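PDB 6JDD: cypemycin cysteine dehydrogenase (decarboxylating), which catalyses the FAD-dependent oxidative decarboxylation of the C-terminal cysteine of the cypemycin precursor peptide during biosynthesis of this linaridin. Local coordinates for residues 17-22 with 49-54; 23-28 with 55-60; 41-46 with 64-69. One frame throughout, in Å; residues are numbered along the deposited sequence.

Interaction 1. Residues 17-22 with 49-54. With FAD (flavin-adenine dinucleotide), chain B.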
# COMPACT_ATOMS: atom_id res chain seq x y z
N GLY A 17 13.67 14.74 -21.01
CA GLY A 17 12.24 15.01 -20.78
C GLY A 17 11.73 16.21 -21.52
O GLY A 17 11.17 17.15 -20.91
N SER A 18 11.78 16.17 -22.83
CA SER A 18 10.97 17.12 -23.61
C SER A 18 9.93 16.32 -24.38
O SER A 18 10.10 15.08 -24.60
CB SER A 18 11.85 17.97 -24.48
OG SER A 18 12.54 17.21 -25.43
N ILE A 19 8.87 16.99 -24.79
CA ILE A 19 7.76 16.36 -25.54
C ILE A 19 8.34 15.69 -26.81
O ILE A 19 7.84 14.61 -27.18
CB ILE A 19 6.64 17.38 -25.78
CG1 ILE A 19 5.39 16.68 -26.30
CG2 ILE A 19 7.09 18.51 -26.68
CD1 ILE A 19 4.82 15.75 -25.24
N SER A 20 9.45 16.18 -27.37
CA SER A 20 10.16 15.50 -28.49
C SER A 20 10.54 14.07 -28.12
O SER A 20 10.81 13.29 -29.02
CB SER A 20 11.37 16.26 -28.94
OG SER A 20 11.04 17.58 -29.32
N ALA A 21 10.65 13.72 -26.85
CA ALA A 21 11.03 12.33 -26.50
C ALA A 21 9.95 11.39 -27.03
O ALA A 21 10.31 10.32 -27.40
CB ALA A 21 11.23 12.15 -25.03
N ALA A 22 8.70 11.84 -27.11
CA ALA A 22 7.57 11.04 -27.65
C ALA A 22 7.87 10.60 -29.10
O ALA A 22 7.35 9.51 -29.49
CB ALA A 22 6.28 11.80 -27.57
N SER A 49 10.55 9.39 -19.50
CA SER A 49 9.73 8.16 -19.35
C SER A 49 8.28 8.57 -19.10
O SER A 49 7.48 7.71 -19.15
CB SER A 49 10.25 7.24 -18.27
OG SER A 49 9.96 7.76 -16.96
N ARG A 50 7.97 9.84 -18.90
CA ARG A 50 6.57 10.34 -18.83
C ARG A 50 6.09 10.64 -20.24
O ARG A 50 4.91 10.93 -20.37
CB ARG A 50 6.44 11.62 -17.99
CG ARG A 50 6.73 11.46 -16.50
CD ARG A 50 6.64 12.78 -15.70
NE ARG A 50 7.63 13.85 -16.01
CZ ARG A 50 8.42 14.51 -15.11
NH1 ARG A 50 8.36 14.25 -13.82
NH2 ARG A 50 9.27 15.45 -15.52
N PHE A 51 6.98 10.69 -21.24
CA PHE A 51 6.62 11.09 -22.62
C PHE A 51 6.80 9.94 -23.61
O PHE A 51 6.29 10.04 -24.74
CB PHE A 51 7.41 12.32 -23.07
CG PHE A 51 7.08 13.56 -22.27
CD1 PHE A 51 5.76 13.92 -21.99
CD2 PHE A 51 8.10 14.38 -21.78
CE1 PHE A 51 5.48 15.06 -21.26
CE2 PHE A 51 7.82 15.51 -21.03
CZ PHE A 51 6.51 15.84 -20.77
N LEU A 52 7.48 8.88 -23.19
CA LEU A 52 7.57 7.65 -24.01
C LEU A 52 7.56 6.43 -23.10
O LEU A 52 7.57 6.60 -21.89
CB LEU A 52 8.80 7.71 -24.90
CG LEU A 52 10.15 7.79 -24.21
CD1 LEU A 52 10.46 6.51 -23.47
CD2 LEU A 52 11.23 8.02 -25.25
N ALA A 53 7.49 5.24 -23.69
CA ALA A 53 7.50 3.97 -22.94
C ALA A 53 8.86 3.31 -23.15
O ALA A 53 9.22 2.99 -24.30
CB ALA A 53 6.33 3.14 -23.40
N VAL A 54 9.58 3.06 -22.05
CA VAL A 54 10.88 2.35 -22.13
C VAL A 54 10.68 0.98 -22.79
O VAL A 54 11.60 0.53 -23.52
CB VAL A 54 11.51 2.25 -20.73
CG1 VAL A 54 12.79 1.45 -20.75
CG2 VAL A 54 11.77 3.63 -20.19
PA FAD B . 15.80 14.04 -15.10
O1A FAD B . 16.69 12.89 -14.76
O2A FAD B . 14.34 13.78 -15.25
O5B FAD B . 16.02 15.21 -14.03
C5B FAD B . 15.18 15.25 -12.85
C4B FAD B . 15.88 16.01 -11.75
O4B FAD B . 15.85 15.23 -10.53
C3B FAD B . 17.36 16.34 -12.00
O3B FAD B . 17.71 17.61 -11.47
C2B FAD B . 18.08 15.20 -11.27
O2B FAD B . 19.39 15.55 -10.88
C1B FAD B . 17.16 15.02 -10.06
N9A FAD B . 17.22 13.68 -9.48
C8A FAD B . 18.30 12.83 -9.44
N7A FAD B . 18.03 11.70 -8.84
C5A FAD B . 16.70 11.81 -8.46
C6A FAD B . 15.82 10.94 -7.78
N6A FAD B . 16.17 9.73 -7.35
N1A FAD B . 14.55 11.38 -7.57
C2A FAD B . 14.21 12.59 -8.01
N3A FAD B . 14.95 13.49 -8.66
C4A FAD B . 16.20 13.03 -8.85
N1 FAD B . 12.50 21.19 -20.91
C2 FAD B . 13.34 21.52 -21.92
O2 FAD B . 14.51 21.85 -21.69
N3 FAD B . 12.94 21.52 -23.22
C4 FAD B . 11.66 21.18 -23.59
O4 FAD B . 11.35 21.19 -24.77
C4X FAD B . 10.76 20.82 -22.56
N5 FAD B . 9.54 20.49 -22.90
C5X FAD B . 8.68 20.16 -21.89
C6 FAD B . 7.36 19.80 -22.22
C7 FAD B . 6.44 19.45 -21.26
C7M FAD B . 5.04 19.07 -21.66
C8 FAD B . 6.83 19.44 -19.90
C8M FAD B . 5.85 19.06 -18.83
C9 FAD B . 8.12 19.79 -19.56
C9A FAD B . 9.07 20.15 -20.53
N10 FAD B . 10.38 20.51 -20.22
C10 FAD B . 11.27 20.86 -21.22
C1' FAD B . 10.82 20.52 -18.81
C2' FAD B . 11.61 19.27 -18.46
O2' FAD B . 10.77 18.13 -18.52
C3' FAD B . 12.21 19.39 -17.05
O3' FAD B . 13.21 20.40 -17.04
C4' FAD B . 12.81 18.08 -16.53
O4' FAD B . 13.32 18.27 -15.21
C5' FAD B . 13.92 17.56 -17.42
O5' FAD B . 14.56 16.43 -16.77
P FAD B . 15.61 15.54 -17.61
O1P FAD B . 16.60 16.46 -18.25
O2P FAD B . 14.85 14.59 -18.46
O3P FAD B . 16.34 14.73 -16.43
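The F51 ring has I19 over one face, with I19 CA 4.2 Å above the plane and displaced toward the rim. G17 O and methyl C8M of FAD lie in the plane at its edge, and S18 O and flavin C7 approach obliquely. The flavin is reached by the end of the ring, F51 CZ being 3.6 Å from FAD C7. F51 CG, anti to its own carbonyl carbon (chi1 -65°), continues a CB that already points toward 17-22. I19 extends CG1 anti to its backbone N (chi1 -169°), and the two side chains cross at about a right angle where I19 CD1 comes 3.8 Å from F51 CD1. An alanine at F51 would probably open a gap between I19 CD1 and the dimethylbenzene end of the flavin, leaving both without this aromatic partner.

Further along, A22 CB meets F51 O, while L52 turns its CD2 branch to A21, 4.1 Å from A21 CB. No hydrogen bond links the two segments; apolar packing and a CA-H...O contact from A22 CA to F51 O join them. In this loop it is the G17 backbone that binds FAD: G17 N donates to phosphate oxygen O2P (2.8 Å), and FAD O2' donates to G17 O (2.6 Å). Such a site is characteristic of the loop after the first strand in a Rossmann-like flavoprotein. S18 OG turns elsewhere, to T128 OG1.

The 17-22 loop links strand 10-15 to helix 24-34, and the 49-54 loop leads from strand 39-44 into helix 54-60. A21 and L52 both rest on V15 of strand 10-15, while H59 of a second subunit packs on I19.

Interaction 2. Residues 23-28 with 55-60. With FAD (flavin-adenine dinucleotide), chain C.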
# COMPACT_ATOMS: atom_id res chain seq x y z
N LEU A 23 8.66 11.38 -29.84
CA LEU A 23 9.00 11.15 -31.26
C LEU A 23 10.25 10.27 -31.42
O LEU A 23 10.51 9.86 -32.53
CB LEU A 23 9.26 12.50 -31.93
CG LEU A 23 8.04 13.18 -32.52
CD1 LEU A 23 6.89 13.21 -31.55
CD2 LEU A 23 8.40 14.61 -32.92
N VAL A 24 11.00 10.00 -30.36
CA VAL A 24 12.29 9.26 -30.43
C VAL A 24 12.05 7.84 -30.89
O VAL A 24 12.82 7.38 -31.72
CB VAL A 24 13.04 9.34 -29.09
CG1 VAL A 24 14.26 8.43 -29.04
CG2 VAL A 24 13.47 10.76 -28.86
N PRO A 25 11.05 7.05 -30.39
CA PRO A 25 10.86 5.68 -30.88
C PRO A 25 10.71 5.58 -32.41
O PRO A 25 11.27 4.68 -33.00
CB PRO A 25 9.58 5.23 -30.20
CG PRO A 25 9.56 6.05 -28.93
CD PRO A 25 10.08 7.39 -29.34
N TRP A 26 10.03 6.55 -33.02
CA TRP A 26 9.96 6.65 -34.51
C TRP A 26 11.38 6.80 -35.10
O TRP A 26 11.72 6.03 -36.03
CB TRP A 26 9.03 7.80 -34.92
CG TRP A 26 8.75 7.83 -36.38
CD1 TRP A 26 7.66 7.32 -37.01
CD2 TRP A 26 9.58 8.40 -37.41
NE1 TRP A 26 7.74 7.54 -38.35
CE2 TRP A 26 8.91 8.19 -38.63
CE3 TRP A 26 10.80 9.06 -37.41
CZ2 TRP A 26 9.42 8.61 -39.85
CZ3 TRP A 26 11.31 9.50 -38.62
CH2 TRP A 26 10.62 9.28 -39.81
N TRP A 27 12.18 7.73 -34.59
CA TRP A 27 13.58 7.93 -35.05
C TRP A 27 14.48 6.72 -34.76
O TRP A 27 15.32 6.41 -35.59
CB TRP A 27 14.15 9.19 -34.41
CG TRP A 27 13.61 10.39 -35.08
CD1 TRP A 27 12.65 11.24 -34.62
CD2 TRP A 27 13.96 10.82 -36.39
NE1 TRP A 27 12.39 12.21 -35.56
CE2 TRP A 27 13.20 11.98 -36.65
CE3 TRP A 27 14.85 10.35 -37.35
CZ2 TRP A 27 13.31 12.68 -37.85
CZ3 TRP A 27 14.95 11.04 -38.55
CH2 TRP A 27 14.19 12.20 -38.79
N ILE A 28 14.36 6.09 -33.60
CA ILE A 28 15.11 4.82 -33.32
C ILE A 28 14.70 3.78 -34.37
O ILE A 28 15.59 3.14 -34.95
CB ILE A 28 14.88 4.30 -31.89
CG1 ILE A 28 15.31 5.31 -30.82
CG2 ILE A 28 15.57 2.95 -31.70
CD1 ILE A 28 16.78 5.59 -30.80
N ARG A 55 9.55 0.33 -22.49
CA ARG A 55 9.24 -1.02 -23.03
C ARG A 55 9.33 -1.01 -24.56
O ARG A 55 9.93 -1.95 -25.12
CB ARG A 55 7.85 -1.47 -22.57
CG ARG A 55 7.86 -2.68 -21.65
CD ARG A 55 6.46 -3.13 -21.26
NE ARG A 55 6.09 -2.68 -19.93
CZ ARG A 55 5.55 -1.50 -19.65
NH1 ARG A 55 5.25 -1.19 -18.40
NH2 ARG A 55 5.31 -0.64 -20.62
N ALA A 56 8.75 0.01 -25.20
CA ALA A 56 8.76 0.11 -26.67
C ALA A 56 10.22 0.19 -27.19
O ALA A 56 10.53 -0.46 -28.21
CB ALA A 56 7.91 1.27 -27.10
N LEU A 57 11.11 0.89 -26.49
CA LEU A 57 12.52 1.01 -26.90
C LEU A 57 13.21 -0.35 -26.74
O LEU A 57 14.09 -0.68 -27.55
CB LEU A 57 13.22 2.07 -26.05
CG LEU A 57 12.75 3.51 -26.24
CD1 LEU A 57 13.30 4.39 -25.13
CD2 LEU A 57 13.15 4.06 -27.58
N ARG A 58 12.89 -1.09 -25.68
CA ARG A 58 13.47 -2.44 -25.51
C ARG A 58 13.18 -3.25 -26.78
O ARG A 58 14.01 -4.08 -27.12
CB ARG A 58 12.93 -3.15 -24.28
CG ARG A 58 13.51 -2.66 -22.98
CD ARG A 58 12.95 -3.40 -21.79
NE ARG A 58 12.96 -2.52 -20.63
CZ ARG A 58 14.07 -2.05 -20.05
NH1 ARG A 58 13.98 -1.24 -19.00
NH2 ARG A 58 15.28 -2.40 -20.51
N HIS A 59 12.03 -3.05 -27.44
CA HIS A 59 11.67 -3.76 -28.70
C HIS A 59 12.36 -3.10 -29.89
O HIS A 59 12.93 -3.80 -30.70
CB HIS A 59 10.14 -3.88 -28.87
CG HIS A 59 9.54 -4.77 -27.82
ND1 HIS A 59 9.68 -6.14 -27.87
CD2 HIS A 59 8.87 -4.48 -26.67
CE1 HIS A 59 9.13 -6.67 -26.77
NE2 HIS A 59 8.61 -5.66 -26.02
N LEU A 60 12.35 -1.78 -30.00
CA LEU A 60 12.84 -1.13 -31.24
C LEU A 60 14.37 -1.09 -31.27
O LEU A 60 14.91 -1.08 -32.36
CB LEU A 60 12.24 0.27 -31.31
CG LEU A 60 10.71 0.28 -31.39
CD1 LEU A 60 10.14 1.66 -31.08
CD2 LEU A 60 10.24 -0.21 -32.75
PA FAD C . -7.07 -3.87 -24.69
O1A FAD C . -8.13 -2.92 -24.24
O2A FAD C . -5.70 -3.72 -24.12
O5B FAD C . -7.58 -5.38 -24.47
C5B FAD C . -7.27 -6.03 -23.21
C4B FAD C . -8.26 -7.14 -22.97
O4B FAD C . -8.80 -7.01 -21.62
C3B FAD C . -9.48 -7.16 -23.90
O3B FAD C . -9.88 -8.49 -24.19
C2B FAD C . -10.54 -6.43 -23.07
O2B FAD C . -11.86 -6.78 -23.44
C1B FAD C . -10.20 -6.91 -21.67
N9A FAD C . -10.62 -5.99 -20.61
C8A FAD C . -11.71 -5.15 -20.62
N7A FAD C . -11.81 -4.45 -19.51
C5A FAD C . -10.73 -4.86 -18.74
C6A FAD C . -10.28 -4.49 -17.45
N6A FAD C . -10.89 -3.59 -16.69
N1A FAD C . -9.17 -5.10 -16.99
C2A FAD C . -8.56 -6.00 -17.76
N3A FAD C . -8.88 -6.43 -18.98
C4A FAD C . -9.99 -5.81 -19.41
N1 FAD C . -1.05 -7.85 -31.30
C2 FAD C . -1.38 -7.59 -32.59
O2 FAD C . -2.51 -7.86 -33.02
N3 FAD C . -0.51 -7.03 -33.47
C4 FAD C . 0.77 -6.69 -33.10
O4 FAD C . 1.53 -6.19 -33.92
C4X FAD C . 1.16 -6.94 -31.77
N5 FAD C . 2.37 -6.62 -31.40
C5X FAD C . 2.73 -6.87 -30.10
C6 FAD C . 4.03 -6.53 -29.68
C7 FAD C . 4.45 -6.76 -28.40
C7M FAD C . 5.85 -6.38 -27.99
C8 FAD C . 3.56 -7.34 -27.46
C8M FAD C . 4.00 -7.59 -26.04
C9 FAD C . 2.28 -7.67 -27.86
C9A FAD C . 1.84 -7.45 -29.17
N10 FAD C . 0.55 -7.78 -29.60
C10 FAD C . 0.17 -7.53 -30.91
C1' FAD C . -0.40 -8.38 -28.66
C2' FAD C . -1.40 -7.37 -28.12
O2' FAD C . -0.72 -6.41 -27.32
C3' FAD C . -2.48 -8.05 -27.29
O3' FAD C . -3.30 -8.85 -28.14
C4' FAD C . -3.37 -7.08 -26.51
O4' FAD C . -4.33 -7.81 -25.75
C5' FAD C . -4.08 -6.10 -27.41
O5' FAD C . -5.04 -5.33 -26.64
P FAD C . -5.76 -4.07 -27.31
O1P FAD C . -6.31 -4.48 -28.63
O2P FAD C . -4.82 -2.91 -27.25
O3P FAD C . -6.97 -3.81 -26.29
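P25 and I28 of helix 24-34 meet L57 and L60 of helix 54-60 in a side-by-side pair of parallel helices, as expected for successive beta-alpha-beta crossovers of a Rossmann-like fold. The short axes run within 7° of each other and approach to 10.0 Å, a separation filled by apolar side chains, with no hydrogen bond across.

P25 contributes two points of its ring: CB lies 3.7 Å from L60 CD1, and CG lies 4.3 Å from L57 CD2. The two branches of I28 divide the work. Its CG1, anti to its own carbonyl carbon (chi1 -59°), places itself 4.1 Å from L57 CD2, and these two side chains cross at about a right angle. Its CG2, anti to the backbone N, faces L60 instead, 4.3 Å from L60 CB. Each leucine therefore touches both P25 and I28, and each helix presents two residues three apart, about one turn, to the other. The polar L60 O near this contact accepts a hydrogen bond from R32 NE.

H59 leaves the pair and reaches a cofactor bound chiefly by a second subunit. Methyl C7M of that FAD sits 3.4 Å above the plane of the H59 ring, displaced toward the rim and 3.5 Å from H59 NE2. W26 also belongs to this subunit interface, stacking on W26 of the second subunit; within its own chain its CZ3 lies over the centre of the W27 ring.

The pair packs on the parallel sheet through L57, against V42 and V44 of strand 39-44, and V24, against F93 and P94 of strand 90-95; W27, by contrast, meets L172 and P173 of helix 172-185.

Interaction 3. Residues 41-46 with 64-69. With FAD (flavin-adenine dinucleotide), chain B.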
# COMPACT_ATOMS: atom_id res chain seq x y z
N ASN A 41 22.27 1.48 -28.27
CA ASN A 41 21.95 1.50 -26.82
C ASN A 41 21.14 2.75 -26.50
O ASN A 41 21.30 3.76 -27.17
CB ASN A 41 23.22 1.43 -25.96
CG ASN A 41 24.13 0.31 -26.37
OD1 ASN A 41 23.83 -0.87 -26.16
ND2 ASN A 41 25.27 0.66 -26.95
N VAL A 42 20.28 2.67 -25.50
CA VAL A 42 19.39 3.80 -25.14
C VAL A 42 19.27 3.91 -23.63
O VAL A 42 19.04 2.89 -22.95
CB VAL A 42 18.01 3.65 -25.79
CG1 VAL A 42 17.16 4.88 -25.53
CG2 VAL A 42 18.10 3.40 -27.29
N SER A 43 19.45 5.12 -23.13
CA SER A 43 19.17 5.50 -21.72
C SER A 43 18.01 6.50 -21.73
O SER A 43 17.89 7.27 -22.67
CB SER A 43 20.41 6.02 -21.00
OG SER A 43 20.94 7.19 -21.61
N VAL A 44 17.16 6.45 -20.74
CA VAL A 44 15.95 7.30 -20.72
C VAL A 44 15.82 7.88 -19.31
O VAL A 44 15.80 7.13 -18.36
CB VAL A 44 14.71 6.48 -21.10
CG1 VAL A 44 13.47 7.34 -21.12
CG2 VAL A 44 14.86 5.76 -22.41
N THR A 45 15.66 9.18 -19.19
CA THR A 45 15.54 9.85 -17.88
C THR A 45 14.14 9.61 -17.38
O THR A 45 13.24 9.44 -18.18
CB THR A 45 15.78 11.37 -17.89
OG1 THR A 45 14.75 12.07 -18.59
CG2 THR A 45 17.15 11.72 -18.44
N PRO A 46 13.94 9.59 -16.05
CA PRO A 46 12.61 9.51 -15.48
C PRO A 46 11.66 10.50 -16.21
O PRO A 46 10.61 10.13 -16.60
CB PRO A 46 12.92 9.85 -14.02
CG PRO A 46 14.27 9.22 -13.80
CD PRO A 46 15.01 9.63 -15.05
N LYS A 64 21.48 -2.31 -25.27
CA LYS A 64 20.93 -2.25 -23.89
C LYS A 64 20.02 -1.04 -23.75
O LYS A 64 20.31 0.02 -24.38
CB LYS A 64 22.06 -2.20 -22.87
CG LYS A 64 22.91 -3.46 -22.84
CD LYS A 64 22.09 -4.76 -23.01
CE LYS A 64 22.69 -5.99 -22.35
NZ LYS A 64 24.07 -6.26 -22.82
N VAL A 65 18.95 -1.20 -23.00
CA VAL A 65 18.02 -0.08 -22.74
C VAL A 65 17.87 0.01 -21.24
O VAL A 65 17.71 -1.01 -20.61
CB VAL A 65 16.67 -0.24 -23.46
CG1 VAL A 65 15.71 0.89 -23.13
CG2 VAL A 65 16.84 -0.31 -24.96
N TRP A 66 18.00 1.20 -20.69
CA TRP A 66 17.91 1.40 -19.23
C TRP A 66 17.38 2.79 -18.87
O TRP A 66 17.53 3.76 -19.64
CB TRP A 66 19.22 1.12 -18.53
CG TRP A 66 20.46 1.62 -19.20
CD1 TRP A 66 21.17 0.97 -20.16
CD2 TRP A 66 21.20 2.82 -18.90
NE1 TRP A 66 22.28 1.68 -20.50
CE2 TRP A 66 22.33 2.81 -19.73
CE3 TRP A 66 21.02 3.89 -18.02
CZ2 TRP A 66 23.28 3.82 -19.72
CZ3 TRP A 66 21.96 4.89 -17.99
CH2 TRP A 66 23.06 4.85 -18.84
N VAL A 67 16.72 2.84 -17.72
CA VAL A 67 16.28 4.11 -17.12
C VAL A 67 17.49 4.71 -16.40
O VAL A 67 18.25 3.95 -15.76
CB VAL A 67 15.08 3.90 -16.20
CG1 VAL A 67 14.74 5.20 -15.50
CG2 VAL A 67 13.90 3.38 -17.00
N ASP A 68 17.67 6.01 -16.60
CA ASP A 68 18.82 6.78 -16.09
C ASP A 68 18.63 7.06 -14.57
O ASP A 68 18.20 8.15 -14.17
CB ASP A 68 19.04 8.07 -16.91
CG ASP A 68 20.21 8.88 -16.36
OD1 ASP A 68 21.11 8.24 -15.82
OD2 ASP A 68 20.19 10.17 -16.46
N SER A 69 18.91 6.05 -13.77
CA SER A 69 18.62 6.12 -12.29
C SER A 69 19.57 5.16 -11.60
O SER A 69 19.78 4.08 -12.12
CB SER A 69 17.22 5.81 -11.87
OG SER A 69 17.21 5.64 -10.47
PA FAD B . 15.80 14.04 -15.10
O1A FAD B . 16.69 12.89 -14.76
O2A FAD B . 14.34 13.78 -15.25
O5B FAD B . 16.02 15.21 -14.03
C5B FAD B . 15.18 15.25 -12.85
C4B FAD B . 15.88 16.01 -11.75
O4B FAD B . 15.85 15.23 -10.53
C3B FAD B . 17.36 16.34 -12.00
O3B FAD B . 17.71 17.61 -11.47
C2B FAD B . 18.08 15.20 -11.27
O2B FAD B . 19.39 15.55 -10.88
C1B FAD B . 17.16 15.02 -10.06
N9A FAD B . 17.22 13.68 -9.48
C8A FAD B . 18.30 12.83 -9.44
N7A FAD B . 18.03 11.70 -8.84
C5A FAD B . 16.70 11.81 -8.46
C6A FAD B . 15.82 10.94 -7.78
N6A FAD B . 16.17 9.73 -7.35
N1A FAD B . 14.55 11.38 -7.57
C2A FAD B . 14.21 12.59 -8.01
N3A FAD B . 14.95 13.49 -8.66
C4A FAD B . 16.20 13.03 -8.85
N1 FAD B . 12.50 21.19 -20.91
C2 FAD B . 13.34 21.52 -21.92
O2 FAD B . 14.51 21.85 -21.69
N3 FAD B . 12.94 21.52 -23.22
C4 FAD B . 11.66 21.18 -23.59
O4 FAD B . 11.35 21.19 -24.77
C4X FAD B . 10.76 20.82 -22.56
N5 FAD B . 9.54 20.49 -22.90
C5X FAD B . 8.68 20.16 -21.89
C6 FAD B . 7.36 19.80 -22.22
C7 FAD B . 6.44 19.45 -21.26
C7M FAD B . 5.04 19.07 -21.66
C8 FAD B . 6.83 19.44 -19.90
C8M FAD B . 5.85 19.06 -18.83
C9 FAD B . 8.12 19.79 -19.56
C9A FAD B . 9.07 20.15 -20.53
N10 FAD B . 10.38 20.51 -20.22
C10 FAD B . 11.27 20.86 -21.22
C1' FAD B . 10.82 20.52 -18.81
C2' FAD B . 11.61 19.27 -18.46
O2' FAD B . 10.77 18.13 -18.52
C3' FAD B . 12.21 19.39 -17.05
O3' FAD B . 13.21 20.40 -17.04
C4' FAD B . 12.81 18.08 -16.53
O4' FAD B . 13.32 18.27 -15.21
C5' FAD B . 13.92 17.56 -17.42
O5' FAD B . 14.56 16.43 -16.77
P FAD B . 15.61 15.54 -17.61
O1P FAD B . 16.60 16.46 -18.25
O2P FAD B . 14.85 14.59 -18.46
O3P FAD B . 16.34 14.73 -16.43
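V42, S43 and V44 pair in parallel with V65, W66 and V67, the two strands of a beta-alpha-beta unit whose crossover contains helix 54-60. The tight part is the backbone ladder: V42 N donates to K64 O, W66 N to V42 O, V44 N to W66 O, and D68 N to V44 O. The last bond, 2.8 Å from D68 N to V44 O, is nearly straight at hydrogen (168°), although its donor stands 43° out of the carbonyl plane.

Also well packed is the S43-W66 meeting on one sheet face, a CH-pi contact with S43 CB 3.5 Å from the centroid of the six-membered ring and only 9° off its normal. S43 OG turns to H14 ND1 and H12 NE2. On the other face the valines lie against helix 54-60.

The solvent side is at the ends. Exposed K64 leads its chain away, though K64 N is held on a lone pair of N41 OD1, at 2.9 Å. At the other end lies partly exposed P46, whose CD is 3.6 Å from D68 O. Separately, as a ligand contact, T45 OG1 donates to phosphate oxygen O2P of FAD, 2.5 Å away.

Overall arrangement
The three contacts cross along the chain: 17-22, 23-28 and 41-46 come first, then their partners 49-54, 55-60 and 64-69 in the same order. Two successive beta-alpha-beta units are thereby knitted together, covering strands 10-15, 39-44 and 65-67 with helices 24-34 and 54-60. The centre of interaction 1 is about 10 Å from that of interaction 2 and about 12 Å from that of interaction 3; interactions 2 and 3 are also about 12 Å apart. L52 CD1 touches both L57 and V44, giving a shared apolar core. Interactions 1 and 3 meet one FAD, itself also bonded by a third subunit, and H59 of interaction 2 reaches the FAD held mainly by the second subunit, so cofactor binding and oligomer assembly share this region.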